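Penaeus monodon metallodensovirus major capsid protein (PDB 6WH7) forms the icosahedral shell of a shrimp densovirus, sixty copies of a jelly-roll subunit assembling into the capsid that probably encloses the viral genome. Local coordinates at residues A[86-91]-A[238-243]; A[121-126]-A[221-226]. All blocks are in the same frame, centred on the assembly; numbering follows the deposited sequence.

Contact 1: residues A[86-91]-A[238-243]; sequences NVMRFY and YVPQNN
Met88 lays its thioether across Val239, the two side chains meeting at about a right angle, with SD 3.8 Å from Val239 CB. The Met88 chain bends at chi2 (-67°), which brings SD against Val239, with Pro240 CD 4.1 Å from the sulphur on the same side. Val239 CG1 meets the carbonyl of Asn86 and comes obliquely to the ring of Tyr91, 4.4 Å from CE2. Ile297 of strand 287-302 also touches Met88 and Tyr91.

Farther out, Val87 CG2 packs 4.2 Å from Tyr238 CD1. Asn86 and Tyr238 lie side by side and point the same way, amide and ring planes 55° apart; Asn86 ND2 sits 3.4 Å from both CD1 and CE1 of the ring. Both polar ends turn to Gln345: Tyr238 OH bonds to its N, and Asn86 ND2 makes a weak bond to its O. Gln241 reaches back so that NE2 lies 3.5 Å from Asn86 CB.

One backbone hydrogen bond joins the segments, Val239 N to Asn86 O at 2.7 Å and fairly straight (165°), beside a single beta bridge between Val87 and Tyr238. The turn leading into the short helix 88-92, with the first residues of the helix, packs on the loop between strands 229-230 and 257-262: buried segments that connect the strands, packed on the jelly-roll core of a parvovirus capsid protein.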
loop_
_atom_site.group_PDB
_atom_site.type_symbol
_atom_site.label_atom_id
_atom_site.label_comp_id
_atom_site.label_asym_id
_atom_site.label_seq_id
_atom_site.Cartn_x
_atom_site.Cartn_y
_atom_site.Cartn_z
ATOM N N ASN A 86 27.509 -90.888 -17.195
ATOM C CA ASN A 86 28.605 -90.588 -16.299
ATOM C C ASN A 86 29.945 -91.059 -16.828
ATOM O O ASN A 86 30.950 -90.926 -16.134
ATOM C CB ASN A 86 28.339 -91.159 -14.904
ATOM C CG ASN A 86 28.097 -92.637 -14.910
ATOM O OD1 ASN A 86 27.778 -93.222 -15.936
ATOM N ND2 ASN A 86 28.259 -93.258 -13.755
ATOM N N VAL A 87 29.985 -91.581 -18.043
ATOM C CA VAL A 87 31.205 -92.081 -18.651
ATOM C C VAL A 87 31.739 -91.016 -19.598
ATOM O O VAL A 87 30.979 -90.445 -20.385
ATOM C CB VAL A 87 30.939 -93.400 -19.392
ATOM C CG1 VAL A 87 32.205 -93.941 -19.999
ATOM C CG2 VAL A 87 30.312 -94.395 -18.459
ATOM N N MET A 88 33.039 -90.734 -19.509
ATOM C CA MET A 88 33.658 -89.790 -20.435
ATOM C C MET A 88 33.493 -90.244 -21.873
ATOM O O MET A 88 33.227 -89.433 -22.763
ATOM C CB MET A 88 35.139 -89.621 -20.106
ATOM C CG MET A 88 35.439 -88.851 -18.852
ATOM S SD MET A 88 34.975 -87.126 -18.969
ATOM C CE MET A 88 36.152 -86.570 -20.189
ATOM N N ARG A 89 33.640 -91.543 -22.117
ATOM C CA ARG A 89 33.555 -92.089 -23.463
ATOM C C ARG A 89 32.207 -91.831 -24.110
ATOM O O ARG A 89 32.098 -91.864 -25.338
ATOM C CB ARG A 89 33.831 -93.581 -23.394
ATOM C CG ARG A 89 33.931 -94.259 -24.705
ATOM C CD ARG A 89 34.145 -95.712 -24.487
ATOM N NE ARG A 89 35.411 -95.983 -23.823
ATOM C CZ ARG A 89 36.550 -96.174 -24.469
ATOM N NH1 ARG A 89 36.568 -96.140 -25.792
ATOM N NH2 ARG A 89 37.664 -96.414 -23.801
ATOM N N PHE A 90 31.186 -91.558 -23.308
ATOM C CA PHE A 90 29.846 -91.333 -23.827
ATOM C C PHE A 90 29.770 -90.035 -24.615
ATOM O O PHE A 90 29.129 -89.976 -25.666
ATOM C CB PHE A 90 28.875 -91.340 -22.649
ATOM C CG PHE A 90 27.445 -91.094 -23.007
ATOM C CD1 PHE A 90 26.686 -92.082 -23.592
ATOM C CD2 PHE A 90 26.836 -89.906 -22.674
ATOM C CE1 PHE A 90 25.371 -91.864 -23.888
ATOM C CE2 PHE A 90 25.524 -89.690 -22.964
ATOM C CZ PHE A 90 24.790 -90.668 -23.572
ATOM N N TYR A 91 30.393 -88.980 -24.107
ATOM C CA TYR A 91 30.279 -87.653 -24.690
ATOM C C TYR A 91 31.264 -87.377 -25.817
ATOM O O TYR A 91 30.890 -86.813 -26.847
ATOM C CB TYR A 91 30.454 -86.623 -23.589
ATOM C CG TYR A 91 29.399 -86.737 -22.547
ATOM C CD1 TYR A 91 28.208 -86.059 -22.673
ATOM C CD2 TYR A 91 29.579 -87.547 -21.446
ATOM C CE1 TYR A 91 27.240 -86.165 -21.727
ATOM C CE2 TYR A 91 28.616 -87.657 -20.497
ATOM C CZ TYR A 91 27.446 -86.962 -20.640
ATOM O OH TYR A 91 26.465 -87.063 -19.691
ATOM N N TYR A 238 35.065 -92.840 -15.877
ATOM C CA TYR A 238 33.898 -92.023 -15.608
ATOM C C TYR A 238 34.292 -90.558 -15.679
ATOM O O TYR A 238 35.470 -90.208 -15.600
ATOM C CB TYR A 238 33.324 -92.316 -14.227
ATOM C CG TYR A 238 32.783 -93.701 -14.028
ATOM C CD1 TYR A 238 31.494 -94.020 -14.406
ATOM C CD2 TYR A 238 33.542 -94.676 -13.417
ATOM C CE1 TYR A 238 30.990 -95.272 -14.210
ATOM C CE2 TYR A 238 33.041 -95.931 -13.217
ATOM C CZ TYR A 238 31.764 -96.224 -13.617
ATOM O OH TYR A 238 31.256 -97.480 -13.427
ATOM N N VAL A 239 33.303 -89.688 -15.844
ATOM C CA VAL A 239 33.632 -88.271 -15.810
ATOM C C VAL A 239 34.067 -88.056 -14.369
ATOM O O VAL A 239 33.587 -88.772 -13.479
ATOM C CB VAL A 239 32.457 -87.352 -16.182
ATOM C CG1 VAL A 239 31.581 -87.949 -17.275
ATOM C CG2 VAL A 239 31.730 -86.868 -14.967
ATOM N N PRO A 240 34.982 -87.138 -14.090
ATOM C CA PRO A 240 35.474 -86.986 -12.719
ATOM C C PRO A 240 34.342 -86.766 -11.727
ATOM O O PRO A 240 33.510 -85.875 -11.891
ATOM C CB PRO A 240 36.386 -85.769 -12.823
ATOM C CG PRO A 240 36.859 -85.807 -14.221
ATOM C CD PRO A 240 35.732 -86.307 -15.039
ATOM N N GLN A 241 34.321 -87.590 -10.680
ATOM C CA GLN A 241 33.262 -87.562 -9.684
ATOM C C GLN A 241 33.835 -87.954 -8.340
ATOM O O GLN A 241 34.679 -88.842 -8.260
ATOM C CB GLN A 241 32.129 -88.528 -10.020
ATOM C CG GLN A 241 31.363 -88.202 -11.255
ATOM C CD GLN A 241 30.385 -89.273 -11.595
ATOM O OE1 GLN A 241 30.498 -90.393 -11.135
ATOM N NE2 GLN A 241 29.438 -88.950 -12.435
ATOM N N ASN A 242 33.349 -87.314 -7.291
ATOM C CA ASN A 242 33.676 -87.671 -5.919
ATOM C C ASN A 242 32.446 -88.341 -5.327
ATOM O O ASN A 242 31.435 -87.681 -5.088
ATOM C CB ASN A 242 34.082 -86.432 -5.131
ATOM C CG ASN A 242 35.435 -85.904 -5.540
ATOM O OD1 ASN A 242 36.301 -86.653 -5.970
ATOM N ND2 ASN A 242 35.613 -84.602 -5.436
ATOM N N ASN A 243 32.531 -89.645 -5.090
ATOM C CA ASN A 243 31.363 -90.460 -4.798
ATOM C C ASN A 243 31.693 -91.467 -3.714
ATOM O O ASN A 243 32.828 -91.569 -3.251
ATOM C CB ASN A 243 30.895 -91.240 -6.027
ATOM C CG ASN A 243 30.363 -90.364 -7.094
ATOM O OD1 ASN A 243 29.955 -89.244 -6.838
ATOM N ND2 ASN A 243 30.344 -90.867 -8.309
#

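Contact 2: residues A[121-126]-A[221-226]; sequences PTKVGY and SHDLDL
Strands 118-135 and 218-222 run antiparallel here as neighbours in one sheet of the jelly roll, and Val124 and His222 form the hydrogen-bonded pair between them. Val124 N gives a bond to His222 O at 2.7 Å, and His222 N returns one to Val124 O at 2.5 Å. The side chains of the pair leave on one face, where Val124 CG1 meets His222 CB at 3.8 Å. Gly125 and Ser221 follow as a non-hydrogen-bonded pair.

In parvovirus capsid proteins this sheet is the BIDG layer, with 118-135 as strand D and 218-222 as strand G; strand 287-302 flanks D on its other side, where backbone bonds pair Lys123 with Glu298 and Gly125 with Glu296. Past the ladder, the chains stay close without regular pairing. Lys123 and Asp223 point the same way: Lys123 CG stands anti to the backbone N (chi1 -174°), and its CG and CE both lie 3.2 Å from Asp223 OD1, while NZ stays 4.4 Å from that oxygen, too far for a salt bridge.

Leu224 points its CB toward 121-126 and wraps around the oxygen of Thr122, CB beside it and CD1 in front, with CD2 3.8 Å from Pro121 CB. Pro121 CD in turn meets Leu226 CD1 at 3.8 Å. Between Leu224 and Leu226 in the chain, Asp225 points away and forms a salt bridge with Arg356 of a neighbouring subunit.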
loop_
_atom_site.group_PDB
_atom_site.type_symbol
_atom_site.label_atom_id
_atom_site.label_comp_id
_atom_site.label_asym_id
_atom_site.label_seq_id
_atom_site.Cartn_x
_atom_site.Cartn_y
_atom_site.Cartn_z
ATOM N N PRO A 121 37.527 -81.567 -18.129
ATOM C CA PRO A 121 36.213 -81.831 -18.729
ATOM C C PRO A 121 35.138 -80.791 -18.465
ATOM O O PRO A 121 34.196 -80.729 -19.256
ATOM C CB PRO A 121 35.831 -83.183 -18.123
ATOM C CG PRO A 121 37.107 -83.812 -17.819
ATOM C CD PRO A 121 37.979 -82.710 -17.329
ATOM N N THR A 122 35.187 -80.047 -17.360
ATOM C CA THR A 122 34.161 -79.066 -16.988
ATOM C C THR A 122 32.739 -79.572 -17.217
ATOM O O THR A 122 32.416 -80.696 -16.836
ATOM C CB THR A 122 34.357 -77.739 -17.715
ATOM O OG1 THR A 122 34.204 -77.924 -19.117
ATOM C CG2 THR A 122 35.730 -77.214 -17.448
ATOM N N LYS A 123 31.886 -78.775 -17.849
ATOM C CA LYS A 123 30.490 -79.163 -17.995
ATOM C C LYS A 123 30.344 -80.373 -18.908
ATOM O O LYS A 123 31.137 -80.593 -19.820
ATOM C CB LYS A 123 29.653 -78.012 -18.552
ATOM C CG LYS A 123 28.170 -78.318 -18.584
ATOM C CD LYS A 123 27.374 -77.276 -19.318
ATOM C CE LYS A 123 27.337 -75.972 -18.563
ATOM N NZ LYS A 123 26.559 -74.942 -19.298
ATOM N N VAL A 124 29.310 -81.167 -18.644
ATOM C CA VAL A 124 28.966 -82.301 -19.487
ATOM C C VAL A 124 27.451 -82.426 -19.460
ATOM O O VAL A 124 26.808 -82.100 -18.463
ATOM C CB VAL A 124 29.665 -83.590 -18.999
ATOM C CG1 VAL A 124 28.917 -84.242 -17.852
ATOM C CG2 VAL A 124 29.909 -84.512 -20.113
ATOM N N GLY A 125 26.870 -82.858 -20.565
ATOM C CA GLY A 125 25.426 -82.917 -20.632
ATOM C C GLY A 125 24.956 -83.593 -21.898
ATOM O O GLY A 125 25.708 -83.754 -22.860
ATOM N N TYR A 126 23.688 -83.989 -21.877
ATOM C CA TYR A 126 23.071 -84.616 -23.031
ATOM C C TYR A 126 21.614 -84.197 -23.112
ATOM O O TYR A 126 21.018 -83.754 -22.133
ATOM C CB TYR A 126 23.189 -86.139 -22.980
ATOM C CG TYR A 126 22.362 -86.810 -21.920
ATOM C CD1 TYR A 126 21.119 -87.332 -22.216
ATOM C CD2 TYR A 126 22.817 -86.916 -20.623
ATOM C CE1 TYR A 126 20.366 -87.944 -21.260
ATOM C CE2 TYR A 126 22.062 -87.526 -19.662
ATOM C CZ TYR A 126 20.840 -88.039 -19.987
ATOM O OH TYR A 126 20.085 -88.650 -19.024
ATOM N N SER A 221 22.405 -81.746 -17.607
ATOM C CA SER A 221 23.762 -81.237 -17.579
ATOM C C SER A 221 24.399 -81.556 -16.242
ATOM O O SER A 221 23.721 -81.747 -15.233
ATOM C CB SER A 221 23.811 -79.728 -17.810
ATOM O OG SER A 221 23.373 -79.399 -19.111
ATOM N N HIS A 222 25.723 -81.612 -16.248
ATOM C CA HIS A 222 26.490 -81.736 -15.021
ATOM C C HIS A 222 27.697 -80.828 -15.127
ATOM O O HIS A 222 28.504 -80.977 -16.046
ATOM C CB HIS A 222 26.927 -83.175 -14.793
ATOM C CG HIS A 222 27.639 -83.393 -13.499
ATOM N ND1 HIS A 222 27.030 -83.227 -12.279
ATOM C CD2 HIS A 222 28.910 -83.773 -13.237
ATOM C CE1 HIS A 222 27.895 -83.492 -11.318
ATOM N NE2 HIS A 222 29.043 -83.826 -11.873
ATOM N N ASP A 223 27.825 -79.903 -14.191
ATOM C CA ASP A 223 28.994 -79.048 -14.120
ATOM C C ASP A 223 30.085 -79.727 -13.315
ATOM O O ASP A 223 29.818 -80.380 -12.307
ATOM C CB ASP A 223 28.655 -77.703 -13.488
ATOM C CG ASP A 223 27.861 -76.813 -14.401
ATOM O OD1 ASP A 223 27.809 -77.095 -15.611
ATOM O OD2 ASP A 223 27.292 -75.817 -13.911
ATOM N N LEU A 224 31.319 -79.567 -13.769
ATOM C CA LEU A 224 32.495 -80.019 -13.044
ATOM C C LEU A 224 33.315 -78.802 -12.664
ATOM O O LEU A 224 33.706 -78.022 -13.535
ATOM C CB LEU A 224 33.344 -80.965 -13.889
ATOM C CG LEU A 224 33.037 -82.449 -13.951
ATOM C CD1 LEU A 224 31.733 -82.690 -14.632
ATOM C CD2 LEU A 224 34.140 -83.117 -14.702
ATOM N N ASP A 225 33.570 -78.634 -11.379
ATOM C CA ASP A 225 34.568 -77.679 -10.918
ATOM C C ASP A 225 35.699 -78.507 -10.334
ATOM O O ASP A 225 35.601 -79.006 -9.213
ATOM C CB ASP A 225 33.987 -76.719 -9.891
ATOM C CG ASP A 225 34.924 -75.585 -9.566
ATOM O OD1 ASP A 225 35.971 -75.473 -10.228
ATOM O OD2 ASP A 225 34.619 -74.803 -8.645
ATOM N N LEU A 226 36.785 -78.614 -11.079
ATOM C CA LEU A 226 37.960 -79.362 -10.676
ATOM C C LEU A 226 39.039 -78.365 -10.293
ATOM O O LEU A 226 39.244 -77.367 -10.989
ATOM C CB LEU A 226 38.448 -80.258 -11.816
ATOM C CG LEU A 226 37.568 -81.414 -12.288
ATOM C CD1 LEU A 226 38.044 -81.930 -13.606
ATOM C CD2 LEU A 226 37.633 -82.531 -11.297
#

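In the fold
The two contacts touch, their centres about 9 Å apart, and both segments of contact 2 lie in sequence between the two segments of contact 1. Contact 1 is fully buried near the centre of the subunit and relies on side-chain packing with a single backbone bond; contact 2 is partly buried, has two ladder bonds, and carries its charged Lys123 and Asp223 at the more exposed side. They share a hydrophobic seam: Tyr91 CD2 packs 3.3 Å from Val124 CG2, Pro240 CD lies 3.6 Å from Leu224 CD2, and Met88 CE meets Pro121 CG. Helix 88-92 packs on the Val124 side of the strand pair and on Pro121, and loop 238-243 on Leu224 beyond the ladder.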